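PDB 4HXF: putative uncharacterized protein PH0594 from Pyrococcus horikoshii, which cleaves peptides as an acylaminoacyl peptidase, probably a serine protease of the prolyl oligopeptidase family, working as a self-compartmentalizing hexamer. Local coordinates for residues Leu26-Leu31 and Ile45-Leu50; Pro322-Leu327 and Gln334-Asn339. One frame throughout, in Å; residues are numbered along the deposited sequence.

In the fold
Interaction 1 (26-31 with 45-50) pairs the two middle strands of the propeller's first four-stranded sheet; interaction 2 (322-327 with 334-339) lies at the edge of its last one, where strand 332-334 runs out into the loop that precedes helix 340-343. Their centres are 12 Å apart and the two touch, with the tyrosines Y29 and Y338 meeting between them and V27 lying against L325. Both are largely buried, although Q334 of the second is exposed. Regular backbone pairing and aliphatic packing dominate the first, with one polar pair, Y29 and E48; in the second a single carboxylate, that of E324, gathers loop amides and a hydroxyl.

Interaction 1: Leu26-Leu31 and Ile45-Leu50; sequences LVAYVL and IVIENL
Y29 and V46 face each other as a hydrogen-bonded antiparallel pair, with V46 N giving to Y29 O at 2.8 Å and Y29 N giving to V46 O. One step along the strands, V27 and E48 repeat the exchange, and V27 N to E48 O is close to straight (167° at the hydrogen). Between these pairs the CA-H groups of A28 and I47 lean on V46 O and V27 O.

The Y29 ring stands beside V46, whose CB sits over one ring face, 4.0 Å from the centroid, in a CH-pi contact. With CG of Y29 between the backbone N and the carbonyl carbon (chi1 56°), the ring leans across to the neighbouring strand.

The polar contact lies at the ring edge: Y29 OH donates to E48 OE2, modelled at an unusually short 2.4 Å whose exact value is doubtful, with ring and carboxylate planes 58° apart. OE2 also forms a salt bridge with R55, and Y29 OH probably bonds to Y338 OH.

L50 CD1 lies against V27 CG2 on the face with Y29. On the other face L26 CD2 meets I47 CG2 at 4.1 Å, and A28, V30 and I45 pack against P64. This hairpin is the middle of the first four-stranded antiparallel beta-propeller blade, packed on the next blade (P64) on one face and on the last blade (L325, T336) on the other.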
ATOM      1  N   LEU A  26     -22.263 -13.949  37.703  1.00 27.26           N
ATOM      2  CA  LEU A  26     -21.840 -13.038  36.585  1.00 28.55           C
ATOM      3  C   LEU A  26     -23.008 -12.709  35.609  1.00 26.86           C
ATOM      4  O   LEU A  26     -23.905 -13.554  35.391  1.00 22.21           O
ATOM      5  CB  LEU A  26     -20.713 -13.653  35.770  1.00 26.49           C
ATOM      6  CG  LEU A  26     -19.387 -13.874  36.538  1.00 37.47           C
ATOM      7  CD1 LEU A  26     -18.463 -14.800  35.722  1.00 29.13           C
ATOM      8  CD2 LEU A  26     -18.723 -12.541  36.906  1.00 39.44           C
ATOM      9  N   VAL A  27     -22.964 -11.483  35.056  1.00 23.94           N
ATOM     10  CA  VAL A  27     -23.810 -11.058  33.977  0.50 21.60           C
ATOM     11  C   VAL A  27     -22.909 -10.589  32.861  1.00 21.18           C
ATOM     12  O   VAL A  27     -21.886  -9.920  33.179  1.00 23.40           O
ATOM     13  CB  VAL A  27     -24.684  -9.961  34.540  0.50 21.49           C
ATOM     14  CG1 VAL A  27     -25.691  -9.435  33.517  0.50 21.71           C
ATOM     15  CG2 VAL A  27     -25.441 -10.579  35.713  0.50 19.75           C
ATOM     16  N   ALA A  28     -23.219 -10.911  31.610  1.00 19.23           N
ATOM     17  CA  ALA A  28     -22.503 -10.335  30.469  1.00 17.24           C
ATOM     18  C   ALA A  28     -23.540  -9.746  29.555  1.00 16.82           C
ATOM     19  O   ALA A  28     -24.699 -10.174  29.514  1.00 17.03           O
ATOM     20  CB  ALA A  28     -21.669 -11.354  29.701  1.00 17.86           C
ATOM     21  N   TYR A  29     -23.125  -8.702  28.829  1.00 14.25           N
ATOM     22  CA  TYR A  29     -24.002  -8.078  27.846  1.00 15.14           C
ATOM     23  C   TYR A  29     -23.168  -7.292  26.883  1.00 14.02           C
ATOM     24  O   TYR A  29     -21.928  -7.109  27.120  1.00 14.48           O
ATOM     25  CB  TYR A  29     -25.098  -7.192  28.536  1.00 16.26           C
ATOM     26  CG  TYR A  29     -24.601  -6.111  29.451  1.00 14.56           C
ATOM     27  CD1 TYR A  29     -24.383  -6.384  30.774  1.00 15.58           C
ATOM     28  CD2 TYR A  29     -24.204  -4.873  28.953  1.00 16.01           C
ATOM     29  CE1 TYR A  29     -23.853  -5.420  31.625  1.00 15.76           C
ATOM     30  CE2 TYR A  29     -23.741  -3.889  29.820  1.00 14.56           C
ATOM     31  CZ  TYR A  29     -23.533  -4.176  31.146  1.00 15.26           C
ATOM     32  OH  TYR A  29     -23.050  -3.271  32.050  1.00 16.47           O
ATOM     33  N   VAL A  30     -23.732  -6.763  25.797  1.00 14.58           N
ATOM     34  CA  VAL A  30     -23.024  -6.029  24.761  1.00 14.08           C
ATOM     35  C   VAL A  30     -23.444  -4.559  24.839  1.00 14.73           C
ATOM     36  O   VAL A  30     -24.636  -4.281  24.946  1.00 14.05           O
ATOM     37  CB  VAL A  30     -23.282  -6.509  23.291  1.00 15.32           C
ATOM     38  CG1 VAL A  30     -22.502  -5.729  22.310  1.00 16.62           C
ATOM     39  CG2 VAL A  30     -22.958  -8.033  23.274  1.00 14.57           C
ATOM     40  N   LEU A  31     -22.453  -3.720  24.912  1.00 14.71           N
ATOM     41  CA  LEU A  31     -22.612  -2.228  24.884  1.00 15.33           C
ATOM     42  C   LEU A  31     -22.232  -1.782  23.460  1.00 15.09           C
ATOM     43  O   LEU A  31     -21.089  -2.045  23.011  1.00 15.49           O
ATOM     44  CB  LEU A  31     -21.669  -1.603  25.892  1.00 15.39           C
ATOM     45  CG  LEU A  31     -21.472  -0.085  25.776  1.00 16.71           C
ATOM     46  CD1 LEU A  31     -22.774   0.661  26.054  1.00 19.81           C
ATOM     47  CD2 LEU A  31     -20.415   0.353  26.818  1.00 19.20           C
ATOM     48  N   ILE A  45     -18.150  -6.083  24.966  1.00 14.00           N
ATOM     49  CA  ILE A  45     -18.807  -6.934  25.948  1.00 12.52           C
ATOM     50  C   ILE A  45     -18.438  -6.458  27.333  1.00 13.74           C
ATOM     51  O   ILE A  45     -17.246  -6.203  27.644  1.00 14.34           O
ATOM     52  CB  ILE A  45     -18.395  -8.442  25.750  1.00 12.64           C
ATOM     53  CG1 ILE A  45     -18.918  -8.975  24.430  1.00 14.07           C
ATOM     54  CG2 ILE A  45     -18.832  -9.276  26.930  1.00 14.35           C
ATOM     55  CD1 ILE A  45     -18.237 -10.322  23.997  1.00 13.68           C
ATOM     56  N   VAL A  46     -19.433  -6.341  28.203  1.00 12.96           N
ATOM     57  CA  VAL A  46     -19.238  -5.951  29.589  1.00 14.39           C
ATOM     58  C   VAL A  46     -19.614  -7.134  30.442  1.00 15.28           C
ATOM     59  O   VAL A  46     -20.647  -7.779  30.217  1.00 17.00           O
ATOM     60  CB  VAL A  46     -20.104  -4.709  29.953  1.00 15.14           C
ATOM     61  CG1 VAL A  46     -19.834  -4.299  31.436  1.00 15.01           C
ATOM     62  CG2 VAL A  46     -19.819  -3.583  28.934  1.00 14.47           C
ATOM     63  N   ILE A  47     -18.776  -7.456  31.395  1.00 15.77           N
ATOM     64  CA  ILE A  47     -19.021  -8.556  32.350  1.00 15.96           C
ATOM     65  C   ILE A  47     -19.081  -7.941  33.701  1.00 17.32           C
ATOM     66  O   ILE A  47     -18.129  -7.251  34.176  1.00 17.60           O
ATOM     67  CB  ILE A  47     -17.880  -9.595  32.305  1.00 19.06           C
ATOM     68  CG1 ILE A  47     -17.785 -10.174  30.831  1.00 19.61           C
ATOM     69  CG2 ILE A  47     -18.072 -10.687  33.353  1.00 18.91           C
ATOM     70  CD1 ILE A  47     -16.406 -10.584  30.450  1.00 26.24           C
ATOM     71  N   GLU A  48     -20.236  -8.108  34.331  1.00 17.30           N
ATOM     72  CA  GLU A  48     -20.426  -7.580  35.686  1.00 23.83           C
ATOM     73  C   GLU A  48     -20.489  -8.638  36.709  1.00 26.18           C
ATOM     74  O   GLU A  48     -21.130  -9.696  36.513  1.00 26.61           O
ATOM     75  CB  GLU A  48     -21.666  -6.778  35.852  1.00 29.33           C
ATOM     76  CG  GLU A  48     -21.654  -5.714  34.874  1.00 31.77           C
ATOM     77  CD  GLU A  48     -22.480  -4.521  35.278  1.00 35.66           C
ATOM     78  OE1 GLU A  48     -23.059  -4.404  36.399  1.00 33.99           O
ATOM     79  OE2 GLU A  48     -22.556  -3.721  34.346  1.00 23.95           O
ATOM     80  N   ASN A  49     -19.823  -8.370  37.829  1.00 28.06           N
ATOM     81  CA  ASN A  49     -19.839  -9.421  38.885  1.00 34.39           C
ATOM     82  C   ASN A  49     -20.725  -8.880  39.944  1.00 39.20           C
ATOM     83  O   ASN A  49     -20.322  -7.903  40.556  1.00 46.03           O
ATOM     84  CB  ASN A  49     -18.479  -9.727  39.529  1.00 44.51           C
ATOM     85  CG  ASN A  49     -18.630 -10.758  40.689  1.00 51.24           C
ATOM     86  OD1 ASN A  49     -19.301 -10.505  41.693  1.00 52.86           O
ATOM     87  ND2 ASN A  49     -18.147 -11.944  40.461  1.00 43.12           N
ATOM     88  N   LEU A  50     -21.871  -9.559  40.178  1.00 41.28           N
ATOM     89  CA  LEU A  50     -22.965  -9.037  40.997  1.00 42.39           C
ATOM     90  C   LEU A  50     -22.484  -9.070  42.488  1.00 54.35           C
ATOM     91  O   LEU A  50     -22.923  -8.280  43.300  1.00 54.82           O
ATOM     92  CB  LEU A  50     -24.239  -9.851  40.768  1.00 46.78           C
ATOM     93  CG  LEU A  50     -24.782  -9.868  39.346  1.00 38.57           C
ATOM     94  CD1 LEU A  50     -25.720 -11.050  39.061  1.00 40.24           C
ATOM     95  CD2 LEU A  50     -25.430  -8.533  39.100  1.00 47.55           C
TER

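Interaction 2: Pro322-Leu327 and Gln334-Asn339; sequences PAELYL and QLTDYN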
ATOM      1  N   PRO A 322     -33.983   4.235  26.463  1.00 16.45           N
ATOM      2  CA  PRO A 322     -33.426   2.973  25.958  1.00 15.98           C
ATOM      3  C   PRO A 322     -33.193   2.014  27.067  1.00 15.16           C
ATOM      4  O   PRO A 322     -33.079   2.373  28.248  1.00 15.76           O
ATOM      5  CB  PRO A 322     -32.091   3.386  25.306  1.00 16.85           C
ATOM      6  CG  PRO A 322     -32.264   4.886  24.960  1.00 17.39           C
ATOM      7  CD  PRO A 322     -33.136   5.411  26.095  1.00 16.50           C
ATOM      8  N   ALA A 323     -33.006   0.754  26.678  1.00 15.47           N
ATOM      9  CA  ALA A 323     -32.855  -0.348  27.618  1.00 15.27           C
ATOM     10  C   ALA A 323     -31.739  -0.105  28.612  1.00 15.59           C
ATOM     11  O   ALA A 323     -30.651   0.366  28.293  1.00 17.31           O
ATOM     12  CB  ALA A 323     -32.548  -1.702  26.889  1.00 17.96           C
ATOM     13  N   GLU A 324     -32.024  -0.513  29.833  1.00 14.86           N
ATOM     14  CA  GLU A 324     -31.028  -0.674  30.872  1.00 15.62           C
ATOM     15  C   GLU A 324     -31.205  -2.066  31.448  1.00 15.84           C
ATOM     16  O   GLU A 324     -32.250  -2.681  31.334  1.00 15.79           O
ATOM     17  CB  GLU A 324     -31.142   0.398  32.010  1.00 15.17           C
ATOM     18  CG  GLU A 324     -30.957   1.842  31.600  1.00 14.88           C
ATOM     19  CD  GLU A 324     -29.529   2.276  31.287  1.00 14.52           C
ATOM     20  OE1 GLU A 324     -29.384   3.396  30.741  1.00 14.54           O
ATOM     21  OE2 GLU A 324     -28.536   1.536  31.610  1.00 14.34           O
ATOM     22  N   LEU A 325     -30.234  -2.525  32.235  1.00 17.02           N
ATOM     23  CA  LEU A 325     -30.252  -3.874  32.814  1.00 18.24           C
ATOM     24  C   LEU A 325     -30.756  -3.818  34.220  1.00 17.80           C
ATOM     25  O   LEU A 325     -30.480  -2.858  35.008  1.00 18.08           O
ATOM     26  CB  LEU A 325     -28.851  -4.528  32.816  1.00 19.95           C
ATOM     27  CG  LEU A 325     -28.704  -6.042  33.079  1.00 23.17           C
ATOM     28  CD1 LEU A 325     -29.301  -6.875  31.925  1.00 21.31           C
ATOM     29  CD2 LEU A 325     -27.179  -6.278  33.322  1.00 29.00           C
ATOM     30  N   TYR A 326     -31.526  -4.838  34.504  1.00 17.66           N
ATOM     31  CA  TYR A 326     -32.116  -5.082  35.808  1.00 16.56           C
ATOM     32  C   TYR A 326     -31.961  -6.530  36.309  1.00 16.97           C
ATOM     33  O   TYR A 326     -31.668  -7.479  35.571  1.00 17.08           O
ATOM     34  CB  TYR A 326     -33.651  -4.856  35.686  1.00 18.03           C
ATOM     35  CG  TYR A 326     -34.049  -3.439  35.380  1.00 18.39           C
ATOM     36  CD1 TYR A 326     -33.842  -2.911  34.102  1.00 18.32           C
ATOM     37  CD2 TYR A 326     -34.510  -2.596  36.359  1.00 18.35           C
ATOM     38  CE1 TYR A 326     -34.137  -1.595  33.834  1.00 16.96           C
ATOM     39  CE2 TYR A 326     -34.814  -1.250  36.109  1.00 19.92           C
ATOM     40  CZ  TYR A 326     -34.647  -0.768  34.839  1.00 19.45           C
ATOM     41  OH  TYR A 326     -34.908   0.554  34.587  1.00 21.06           O
ATOM     42  N   LEU A 327     -32.012  -6.654  37.600  1.00 21.50           N
ATOM     43  CA  LEU A 327     -31.917  -7.978  38.269  1.00 24.65           C
ATOM     44  C   LEU A 327     -33.239  -8.161  39.088  1.00 26.76           C
ATOM     45  O   LEU A 327     -33.792  -7.217  39.622  1.00 26.18           O
ATOM     46  CB  LEU A 327     -30.666  -8.013  39.169  1.00 29.09           C
ATOM     47  CG  LEU A 327     -30.467  -9.051  40.298  1.00 31.62           C
ATOM     48  CD1 LEU A 327     -30.089 -10.436  39.826  1.00 33.84           C
ATOM     49  CD2 LEU A 327     -29.336  -8.585  41.209  1.00 31.47           C
ATOM     50  N   GLN A 334     -32.570  -2.043  39.646  1.00 23.43           N
ATOM     51  CA  GLN A 334     -31.850  -1.580  38.446  1.00 23.62           C
ATOM     52  C   GLN A 334     -30.322  -1.762  38.611  1.00 24.01           C
ATOM     53  O   GLN A 334     -29.790  -1.416  39.717  1.00 26.94           O
ATOM     54  CB  GLN A 334     -32.224  -0.163  38.180  1.00 21.11           C
ATOM     55  CG  GLN A 334     -31.619   0.410  36.846  1.00 21.59           C
ATOM     56  CD  GLN A 334     -32.081   1.826  36.622  1.00 26.87           C
ATOM     57  OE1 GLN A 334     -32.983   2.298  37.302  1.00 26.81           O
ATOM     58  NE2 GLN A 334     -31.429   2.560  35.709  1.00 20.93           N
ATOM     59  N   LEU A 335     -29.664  -2.392  37.663  1.00 21.69           N
ATOM     60  CA  LEU A 335     -28.246  -2.697  37.705  1.00 22.48           C
ATOM     61  C   LEU A 335     -27.481  -1.609  36.985  1.00 23.85           C
ATOM     62  O   LEU A 335     -26.336  -1.368  37.364  1.00 27.09           O
ATOM     63  CB  LEU A 335     -27.807  -4.077  37.088  1.00 21.28           C
ATOM     64  CG  LEU A 335     -28.469  -5.232  37.881  1.00 26.12           C
ATOM     65  CD1 LEU A 335     -27.973  -6.506  37.209  1.00 24.30           C
ATOM     66  CD2 LEU A 335     -27.991  -5.054  39.325  1.00 25.70           C
ATOM     67  N   THR A 336     -27.983  -1.100  35.860  1.00 18.53           N
ATOM     68  CA  THR A 336     -27.119  -0.179  35.030  1.00 18.23           C
ATOM     69  C   THR A 336     -27.866   1.151  34.911  1.00 17.10           C
ATOM     70  O   THR A 336     -29.118   1.216  34.940  1.00 17.66           O
ATOM     71  CB  THR A 336     -26.727  -0.706  33.671  1.00 15.90           C
ATOM     72  OG1 THR A 336     -27.868  -0.783  32.791  1.00 16.36           O
ATOM     73  CG2 THR A 336     -26.030  -2.058  33.674  1.00 16.77           C
ATOM     74  N   ASP A 337     -27.116   2.220  34.605  1.00 17.20           N
ATOM     75  CA  ASP A 337     -27.677   3.485  34.361  1.00 16.89           C
ATOM     76  C   ASP A 337     -26.826   4.231  33.277  1.00 15.94           C
ATOM     77  O   ASP A 337     -26.358   5.360  33.470  1.00 15.62           O
ATOM     78  CB  ASP A 337     -27.728   4.354  35.603  1.00 20.33           C
ATOM     79  CG  ASP A 337     -28.612   5.569  35.420  1.00 25.46           C
ATOM     80  OD1 ASP A 337     -29.507   5.564  34.567  1.00 30.59           O
ATOM     81  OD2 ASP A 337     -28.378   6.545  36.164  1.00 35.91           O
ATOM     82  N   TYR A 338     -26.567   3.533  32.180  1.00 14.32           N
ATOM     83  CA  TYR A 338     -25.678   4.059  31.130  1.00 15.35           C
ATOM     84  C   TYR A 338     -26.082   5.397  30.587  1.00 15.17           C
ATOM     85  O   TYR A 338     -25.220   6.251  30.413  1.00 14.82           O
ATOM     86  CB  TYR A 338     -25.534   3.110  29.941  1.00 15.32           C
ATOM     87  CG  TYR A 338     -24.563   1.980  30.177  1.00 17.26           C
ATOM     88  CD1 TYR A 338     -24.952   0.807  30.773  1.00 16.05           C
ATOM     89  CD2 TYR A 338     -23.224   2.142  29.921  1.00 16.46           C
ATOM     90  CE1 TYR A 338     -24.086  -0.236  31.027  1.00 15.71           C
ATOM     91  CE2 TYR A 338     -22.323   1.131  30.245  1.00 15.24           C
ATOM     92  CZ  TYR A 338     -22.762  -0.060  30.741  1.00 14.35           C
ATOM     93  OH  TYR A 338     -21.864  -1.028  31.036  1.00 15.49           O
ATOM     94  N   ASN A 339     -27.400   5.630  30.399  1.00 14.23           N
ATOM     95  CA  ASN A 339     -27.874   6.873  29.798  1.00 14.83           C
ATOM     96  C   ASN A 339     -28.394   7.918  30.774  1.00 15.69           C
ATOM     97  O   ASN A 339     -28.994   8.895  30.396  1.00 14.30           O
ATOM     98  CB  ASN A 339     -28.878   6.602  28.671  1.00 14.64           C
ATOM     99  CG  ASN A 339     -28.281   5.776  27.530  1.00 14.43           C
ATOM    100  OD1 ASN A 339     -27.267   6.162  27.021  1.00 15.86           O
ATOM    101  ND2 ASN A 339     -28.907   4.637  27.193  1.00 15.06           N
TER
HETATM  102  O   HOH W   1     -31.288   4.224  28.923  1.00 16.45           O
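E324 reaches across to the chain beyond Q334 and grips it with both carboxylate oxygens. Its side chain, bent at chi2 (-74°), turns the carboxylate toward the loop. E324 OE2 takes T336 OG1 at 2.7 Å on its anti lone pair, and accepts Y338 N from the syn side, 30° out of the carboxylate plane. E324 OE1 receives N339 N at 3.0 Å on its syn lone pair, a salt bridge from R321 and a water that also joins P322 O to N339 ND2; N339 OD1 accepts from A15 N. An alanine in place of E324 would probably leave the T336 hydroxyl and the amides of Y338 and N339 without their acceptor and let the loop shift. R321 also pairs with D337, which probably eases the repulsion between the two acids.

L335 follows the end of strand 332-334, the outermost strand of the last propeller blade, where regular pairing gives out after Y326 and Q334. L325 O accepts both L335 N (2.8 Å) and T336 N, from the same face of its carbonyl plane, while T336 OG1 takes L325 N almost straight, at 177°. L335 CD1 packs on L327 CB at 3.7 Å and on L325 CD2.

Q334 runs over a face of the Y326 ring, its CG 4.1 Å from the centroid in a CH-pi contact. At the end of the extended chain, Q334 NE2 donates to T336 O at 2.8 Å.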